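Local coordinates for protein germination-specific N-acetylmuramoyl-L-alanine amidase, Autolysin (Clostridioides difficile, PDB 7RAG) that probably cleaves the amide bond between N-acetylmuramic acid and L-alanine in peptidoglycan, as a zinc-dependent amidase that the lipoprotein GerS activates allosterically during spore formation, at residues L135-Q140 against R153-R158. Numbering follows the deposited sequence.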
loop_
_atom_site.group_PDB
_atom_site.type_symbol
_atom_site.label_atom_id
_atom_site.label_comp_id
_atom_site.label_asym_id
_atom_site.label_seq_id
_atom_site.Cartn_x
_atom_site.Cartn_y
_atom_site.Cartn_z
ATOM N N LEU B 135 8.604 -16.453 -16.470
ATOM C CA LEU B 135 7.550 -15.625 -17.061
ATOM C C LEU B 135 6.278 -16.426 -17.231
ATOM O O LEU B 135 5.175 -15.957 -16.890
ATOM C CB LEU B 135 7.996 -15.065 -18.408
ATOM C CG LEU B 135 6.955 -14.344 -19.276
ATOM C CD1 LEU B 135 6.417 -13.077 -18.645
ATOM C CD2 LEU B 135 7.607 -14.000 -20.573
ATOM N N SER B 136 6.420 -17.650 -17.734
ATOM C CA SER B 136 5.261 -18.493 -17.938
ATOM C C SER B 136 4.546 -18.717 -16.624
ATOM O O SER B 136 3.319 -18.633 -16.571
ATOM C CB SER B 136 5.677 -19.816 -18.574
ATOM O OG SER B 136 6.256 -20.680 -17.609
ATOM N N LYS B 137 5.304 -18.989 -15.549
ATOM C CA LYS B 137 4.689 -19.216 -14.243
ATOM C C LYS B 137 3.918 -17.986 -13.780
ATOM O O LYS B 137 2.811 -18.106 -13.244
ATOM C CB LYS B 137 5.752 -19.596 -13.210
ATOM C CG LYS B 137 6.330 -20.996 -13.349
ATOM C CD LYS B 137 7.264 -21.302 -12.178
ATOM C CE LYS B 137 7.807 -22.716 -12.223
ATOM N NZ LYS B 137 8.545 -23.100 -10.959
ATOM N N CYS B 138 4.490 -16.793 -13.969
ATOM C CA CYS B 138 3.770 -15.568 -13.607
ATOM C C CYS B 138 2.441 -15.469 -14.351
ATOM O O CYS B 138 1.386 -15.186 -13.757
ATOM C CB CYS B 138 4.626 -14.334 -13.902
ATOM S SG CYS B 138 6.040 -14.126 -12.807
ATOM N N ILE B 139 2.470 -15.729 -15.655
ATOM C CA ILE B 139 1.250 -15.615 -16.440
ATOM C C ILE B 139 0.252 -16.702 -16.052
ATOM O O ILE B 139 -0.948 -16.443 -15.956
ATOM C CB ILE B 139 1.588 -15.633 -17.934
ATOM C CG1 ILE B 139 2.315 -14.345 -18.281
ATOM C CG2 ILE B 139 0.340 -15.830 -18.742
ATOM C CD1 ILE B 139 3.058 -14.411 -19.567
ATOM N N GLN B 140 0.723 -17.927 -15.809
ATOM C CA GLN B 140 -0.194 -19.002 -15.433
ATOM C C GLN B 140 -0.854 -18.722 -14.091
ATOM O O GLN B 140 -2.058 -18.957 -13.923
ATOM C CB GLN B 140 0.536 -20.342 -15.398
ATOM C CG GLN B 140 -0.393 -21.534 -15.298
ATOM C CD GLN B 140 -1.292 -21.685 -16.504
ATOM O OE1 GLN B 140 -0.831 -21.625 -17.642
ATOM N NE2 GLN B 140 -2.583 -21.882 -16.263
ATOM N N ARG B 153 -3.808 -26.131 -13.896
ATOM C CA ARG B 153 -2.765 -26.475 -14.849
ATOM C C ARG B 153 -1.434 -25.845 -14.446
ATOM O O ARG B 153 -1.381 -24.739 -13.900
ATOM C CB ARG B 153 -3.153 -26.013 -16.249
ATOM C CG ARG B 153 -4.302 -26.771 -16.869
ATOM C CD ARG B 153 -4.686 -26.112 -18.184
ATOM N NE ARG B 153 -5.714 -26.846 -18.909
ATOM C CZ ARG B 153 -5.473 -27.921 -19.645
ATOM N NH1 ARG B 153 -4.242 -28.390 -19.743
ATOM N NH2 ARG B 153 -6.464 -28.530 -20.272
ATOM N N GLU B 154 -0.354 -26.569 -14.715
ATOM C CA GLU B 154 1.000 -26.088 -14.494
ATOM C C GLU B 154 1.645 -25.771 -15.838
ATOM O O GLU B 154 1.249 -26.322 -16.873
ATOM C CB GLU B 154 1.834 -27.126 -13.737
ATOM C CG GLU B 154 1.416 -27.323 -12.280
ATOM C CD GLU B 154 1.916 -26.203 -11.368
ATOM O OE1 GLU B 154 2.577 -25.273 -11.883
ATOM O OE2 GLU B 154 1.654 -26.245 -10.140
ATOM N N VAL B 155 2.617 -24.847 -15.824
ATOM C CA VAL B 155 3.336 -24.525 -17.051
ATOM C C VAL B 155 4.058 -25.776 -17.532
ATOM O O VAL B 155 4.528 -26.595 -16.733
ATOM C CB VAL B 155 4.314 -23.356 -16.841
ATOM C CG1 VAL B 155 3.593 -22.156 -16.268
ATOM C CG2 VAL B 155 5.446 -23.765 -15.932
ATOM N N LYS B 156 4.090 -25.961 -18.850
ATOM C CA LYS B 156 4.707 -27.134 -19.438
ATOM C C LYS B 156 5.792 -26.700 -20.409
ATOM O O LYS B 156 5.619 -25.697 -21.114
ATOM C CB LYS B 156 3.677 -27.995 -20.189
ATOM C CG LYS B 156 2.540 -28.543 -19.341
ATOM C CD LYS B 156 3.051 -29.503 -18.289
ATOM C CE LYS B 156 1.933 -29.903 -17.325
ATOM N NZ LYS B 156 2.424 -30.137 -15.923
ATOM N N PRO B 157 6.922 -27.404 -20.448
ATOM C CA PRO B 157 7.927 -27.128 -21.480
ATOM C C PRO B 157 7.511 -27.672 -22.838
ATOM O O PRO B 157 6.756 -28.641 -22.944
ATOM C CB PRO B 157 9.168 -27.857 -20.957
ATOM C CG PRO B 157 8.602 -28.976 -20.198
ATOM C CD PRO B 157 7.396 -28.426 -19.504
ATOM N N ARG B 158 8.025 -27.035 -23.886
ATOM C CA ARG B 158 7.865 -27.506 -25.254
ATOM C C ARG B 158 9.215 -27.410 -25.936
ATOM O O ARG B 158 10.071 -26.615 -25.549
ATOM C CB ARG B 158 6.819 -26.693 -26.032
ATOM C CG ARG B 158 5.409 -26.732 -25.436
ATOM C CD ARG B 158 4.762 -28.108 -25.599
ATOM N NE ARG B 158 4.465 -28.433 -26.996
ATOM C CZ ARG B 158 3.405 -27.968 -27.652
ATOM N NH1 ARG B 158 2.553 -27.159 -27.034
ATOM N NH2 ARG B 158 3.200 -28.303 -28.925
#
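R153 meets Q140 through its backbone: the carbonyl O of R153 lies 3.6 Å from CG of Q140, a van der Waals touch without a hydrogen bond. Glutamine suits this place because its methylenes pack against the loop while its amide can both accept (OE1 from OG1 of T123) and donate (NE2 to O of A121). CG stands anti to the backbone N (chi1 -168°) and the chain then bends at chi2. The aliphatic start of R153 passes near that amide, NE2 to CB 4.2 Å, before its guanidinium leads away to Y119 and Q122. The backbone O of E154 accepts a hydrogen bond from NE2 of Q122. Residues 153-155 lead into edge strand 156-158, which lies parallel to strand 122-126 and, with helix 130-147 between them, completes a beta-alpha-beta unit. V155, just before that strand, points its short branched side chain at the helix. CG1 lies 3.3 Å from OG of S136 and 3.7 Å from CB of Q140, whereas CG2 meets CG of K137 at 3.9 Å. Small S136 lets the valine come close, and its hydroxyl bonds back to O of K133. K137 crosses V155 at about a right angle, offering CG to the valine, with its backbone N near CG1, while its extended chain carries the ammonium outward.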